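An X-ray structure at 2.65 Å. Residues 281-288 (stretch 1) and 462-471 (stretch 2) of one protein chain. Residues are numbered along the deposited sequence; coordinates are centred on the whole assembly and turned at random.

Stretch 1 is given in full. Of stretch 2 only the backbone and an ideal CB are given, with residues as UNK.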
# COMPACT_ATOMS: atom_id res chain seq x y z
N ALA A 281 -29.66 3.90 -13.35
CA ALA A 281 -30.23 4.29 -14.63
C ALA A 281 -31.75 4.33 -14.58
O ALA A 281 -32.38 5.14 -15.27
CB ALA A 281 -29.75 3.34 -15.72
N MET A 282 -32.37 3.46 -13.78
CA MET A 282 -33.81 3.51 -13.61
C MET A 282 -34.23 4.74 -12.81
O MET A 282 -35.18 5.43 -13.17
CB MET A 282 -34.31 2.24 -12.92
CG MET A 282 -33.97 0.96 -13.66
SD MET A 282 -34.56 -0.53 -12.84
CE MET A 282 -36.33 -0.37 -13.08
N LEU A 283 -33.50 5.03 -11.73
CA LEU A 283 -33.85 6.17 -10.88
C LEU A 283 -33.76 7.48 -11.65
O LEU A 283 -34.68 8.29 -11.62
CB LEU A 283 -32.93 6.20 -9.66
CG LEU A 283 -33.19 7.33 -8.66
CD1 LEU A 283 -34.54 7.14 -7.99
CD2 LEU A 283 -32.08 7.38 -7.63
N LEU A 284 -32.64 7.69 -12.35
CA LEU A 284 -32.49 8.92 -13.13
C LEU A 284 -33.51 8.98 -14.26
O LEU A 284 -33.98 10.07 -14.61
CB LEU A 284 -31.07 9.01 -13.69
CG LEU A 284 -29.95 9.09 -12.66
CD1 LEU A 284 -28.62 9.35 -13.35
CD2 LEU A 284 -30.24 10.16 -11.63
N SER A 285 -33.85 7.83 -14.85
CA SER A 285 -34.84 7.81 -15.92
C SER A 285 -36.19 8.33 -15.45
O SER A 285 -36.84 9.11 -16.15
CB SER A 285 -34.98 6.40 -16.48
OG SER A 285 -35.89 6.36 -17.56
N ARG A 286 -36.61 7.92 -14.25
CA ARG A 286 -37.91 8.34 -13.74
C ARG A 286 -37.86 9.75 -13.17
O ARG A 286 -38.82 10.51 -13.31
CB ARG A 286 -38.40 7.35 -12.68
CG ARG A 286 -38.72 5.97 -13.24
CD ARG A 286 -40.13 5.94 -13.81
NE ARG A 286 -41.12 6.08 -12.76
CZ ARG A 286 -41.63 5.06 -12.07
NH1 ARG A 286 -42.53 5.28 -11.12
NH2 ARG A 286 -41.23 3.83 -12.33
N LEU A 287 -36.75 10.12 -12.53
CA LEU A 287 -36.61 11.47 -11.99
C LEU A 287 -36.63 12.51 -13.10
O LEU A 287 -37.32 13.53 -13.00
CB LEU A 287 -35.33 11.58 -11.17
CG LEU A 287 -35.30 10.88 -9.81
CD1 LEU A 287 -33.93 11.02 -9.17
CD2 LEU A 287 -36.39 11.44 -8.91
N ASP A 288 -35.87 12.27 -14.16
CA ASP A 288 -35.77 13.21 -15.27
C ASP A 288 -36.74 12.90 -16.40
O ASP A 288 -36.79 13.65 -17.38
CB ASP A 288 -34.34 13.25 -15.80
CG ASP A 288 -33.31 13.46 -14.69
OD1 ASP A 288 -33.66 14.10 -13.68
OD2 ASP A 288 -32.17 12.98 -14.84
N UNK A 462 -37.82 -8.67 -12.01
CA UNK A 462 -38.67 -8.58 -13.19
C UNK A 462 -39.46 -7.27 -13.25
O UNK A 462 -40.22 -7.07 -14.21
CB UNK A 462 -39.64 -9.77 -13.22
N UNK A 463 -39.29 -6.39 -12.27
CA UNK A 463 -40.04 -5.14 -12.25
C UNK A 463 -39.68 -4.31 -13.47
O UNK A 463 -38.50 -4.13 -13.80
CB UNK A 463 -39.76 -4.36 -10.97
N UNK A 464 -40.70 -3.81 -14.16
CA UNK A 464 -40.46 -2.97 -15.32
C UNK A 464 -40.00 -1.58 -14.88
O UNK A 464 -40.10 -1.20 -13.70
CB UNK A 464 -41.72 -2.87 -16.18
N UNK A 465 -39.49 -0.81 -15.84
CA UNK A 465 -39.05 0.55 -15.55
C UNK A 465 -40.21 1.43 -15.10
O UNK A 465 -40.03 2.31 -14.26
CB UNK A 465 -38.38 1.16 -16.78
N UNK A 466 -41.41 1.19 -15.64
CA UNK A 466 -42.55 2.04 -15.33
C UNK A 466 -43.13 1.75 -13.95
O UNK A 466 -43.51 2.68 -13.23
CB UNK A 466 -43.63 1.87 -16.39
N UNK A 467 -43.20 0.48 -13.56
CA UNK A 467 -43.83 0.08 -12.31
C UNK A 467 -42.87 0.12 -11.12
O UNK A 467 -43.11 -0.58 -10.13
CB UNK A 467 -44.41 -1.33 -12.45
N UNK A 468 -41.82 0.91 -11.20
CA UNK A 468 -40.84 1.00 -10.12
C UNK A 468 -41.21 2.16 -9.21
O UNK A 468 -41.81 3.16 -9.63
CB UNK A 468 -39.42 1.17 -10.67
N UNK A 469 -40.87 2.03 -7.92
CA UNK A 469 -41.34 2.95 -6.89
C UNK A 469 -40.35 4.10 -6.75
O UNK A 469 -39.32 3.98 -6.08
CB UNK A 469 -41.52 2.23 -5.55
N UNK A 470 -40.67 5.23 -7.38
CA UNK A 470 -39.89 6.46 -7.22
C UNK A 470 -40.85 7.63 -7.04
O UNK A 470 -41.35 8.18 -8.03
CB UNK A 470 -38.97 6.69 -8.42
N UNK A 471 -41.16 8.03 -5.79
CA UNK A 471 -42.02 9.20 -5.56
C UNK A 471 -41.29 10.52 -5.79
O UNK A 471 -41.54 11.17 -6.81
CB UNK A 471 -42.57 9.17 -4.13

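Stretch 1 is a helix, and the side it turns to the loop carries Met282, Ser285 and Arg286, with the ends of Leu283 and Leu287 reaching in beside them. Much of the loop's answer is written in its backbone: the guanidinium of Arg286 lies among carbonyl groups that any sequence would supply, so side-chain choice matters mainly around it.

Position 462 lies far from the helix, and nothing there narrows the choice; it is Glu462, whose side chain stays out of reach of stretch 1. At 463 the CA-to-CB bond points toward the helix, yet no helix atom lies within 5.5 Å of the ideal CB. The nearest group beyond is the methyl end of Met282, so a medium or small apolar residue would be sensible. The residue is Val463, and it makes only a slight contact.

Position 464 points away into space that stretch 1 leaves free, and a polar or charged side chain is as good as any. It is Arg464.

Position 465 is more demanding. Its CB bond runs sideways, 4.5 Å from Met282 CE, but an apolar chain of some length could turn back between Met282 and Ser285. Leucine, isoleucine or methionine would suit. Leu465 does this with chi1 t and chi2 p: CD1 comes 3.9 Å from Met282 CB, and CD2 lies 3.7 Å from Ser285 OG. Its carbonyl also takes part: Arg286 NH2 donates to Leu465 O at 2.7 Å, near the guanidinium plane.

At 466 CB points away, 5.1 Å from Arg286 NH2, and small or polar residues fit easily. Ser466 has its hydroxyl bonded elsewhere in the structure. Ser466 O sits over one face of the guanidinium, 2.7 Å from Arg286 NH2, but the angle is too poor for a hydrogen bond. Position 467 also points away and imposes little, so polar or charged residues would do; Gln467 turns its side chain back within the loop, where Arg464 N donates a hydrogen bond to Gln467 OE1 at 3.1 Å.

Position 468 faces the helix squarely, its ideal CB 3.6 Å from Arg286 NH2 and 4.2 Å from Met282 CE. That leaves little room, favouring a compact apolar residue such as alanine or valine. Val468 packs CG2 against Met282 CE at 3.6 Å, although its chi1 of 120° lies between wells. Val468 O accepts two weak hydrogen bonds, from Arg286 NH1 at 2.7 Å and from Arg286 NH2 at 2.8 Å.

Position 469 points away and is free of stretch 1, which suits polar or charged residues; Asp469 makes no contact there. At 470 the extended backbone turns CB toward the helix again, 4.3 Å from Arg286 CB and 4.5 Å from Leu283 CD1, with Leu287 CD2 a little farther off. A beta-branched or other medium apolar residue suits this hollow. Val470 sends CG1 to Leu283 CD1 at 3.8 Å and to Leu287 CD2 at 3.9 Å. Position 471 turns away once more, and its phi of -76° admits proline among many others; Pro471 leaves the helix untouched.

Stretch 2 (462-471) EVRLSQVDVP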
# COMPACT_ATOMS: atom_id res chain seq x y z
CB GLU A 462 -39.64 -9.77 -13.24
CG GLU A 462 -40.83 -9.66 -12.29
CD GLU A 462 -40.48 -9.99 -10.86
OE1 GLU A 462 -39.36 -10.48 -10.61
OE2 GLU A 462 -41.33 -9.77 -9.97
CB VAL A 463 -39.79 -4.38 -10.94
CG1 VAL A 463 -38.31 -4.03 -10.78
CG2 VAL A 463 -40.64 -3.12 -10.87
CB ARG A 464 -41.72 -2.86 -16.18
CG ARG A 464 -42.09 -4.12 -16.95
CD ARG A 464 -42.95 -3.77 -18.16
NE ARG A 464 -43.50 -4.95 -18.82
CZ ARG A 464 -44.78 -5.32 -18.76
NH1 ARG A 464 -45.64 -4.59 -18.07
NH2 ARG A 464 -45.19 -6.40 -19.40
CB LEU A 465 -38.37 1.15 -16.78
CG LEU A 465 -38.02 2.64 -16.75
CD1 LEU A 465 -37.02 2.94 -15.64
CD2 LEU A 465 -37.47 3.09 -18.10
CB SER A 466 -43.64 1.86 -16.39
OG SER A 466 -44.16 0.54 -16.36
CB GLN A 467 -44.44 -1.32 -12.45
CG GLN A 467 -43.46 -2.38 -12.94
CD GLN A 467 -44.08 -3.76 -12.98
OE1 GLN A 467 -43.37 -4.77 -12.92
NE2 GLN A 467 -45.40 -3.82 -13.09
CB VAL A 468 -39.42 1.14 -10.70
CG1 VAL A 468 -38.75 2.43 -10.26
CG2 VAL A 468 -38.58 -0.07 -10.32
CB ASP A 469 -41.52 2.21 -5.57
CG ASP A 469 -42.41 2.95 -4.59
OD1 ASP A 469 -42.39 4.20 -4.58
OD2 ASP A 469 -43.13 2.27 -3.82
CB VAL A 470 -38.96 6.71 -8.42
CG1 VAL A 470 -38.21 8.03 -8.24
CG2 VAL A 470 -37.97 5.57 -8.58
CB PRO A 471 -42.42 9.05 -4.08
CG PRO A 471 -42.08 7.64 -3.71
CD PRO A 471 -40.89 7.29 -4.55
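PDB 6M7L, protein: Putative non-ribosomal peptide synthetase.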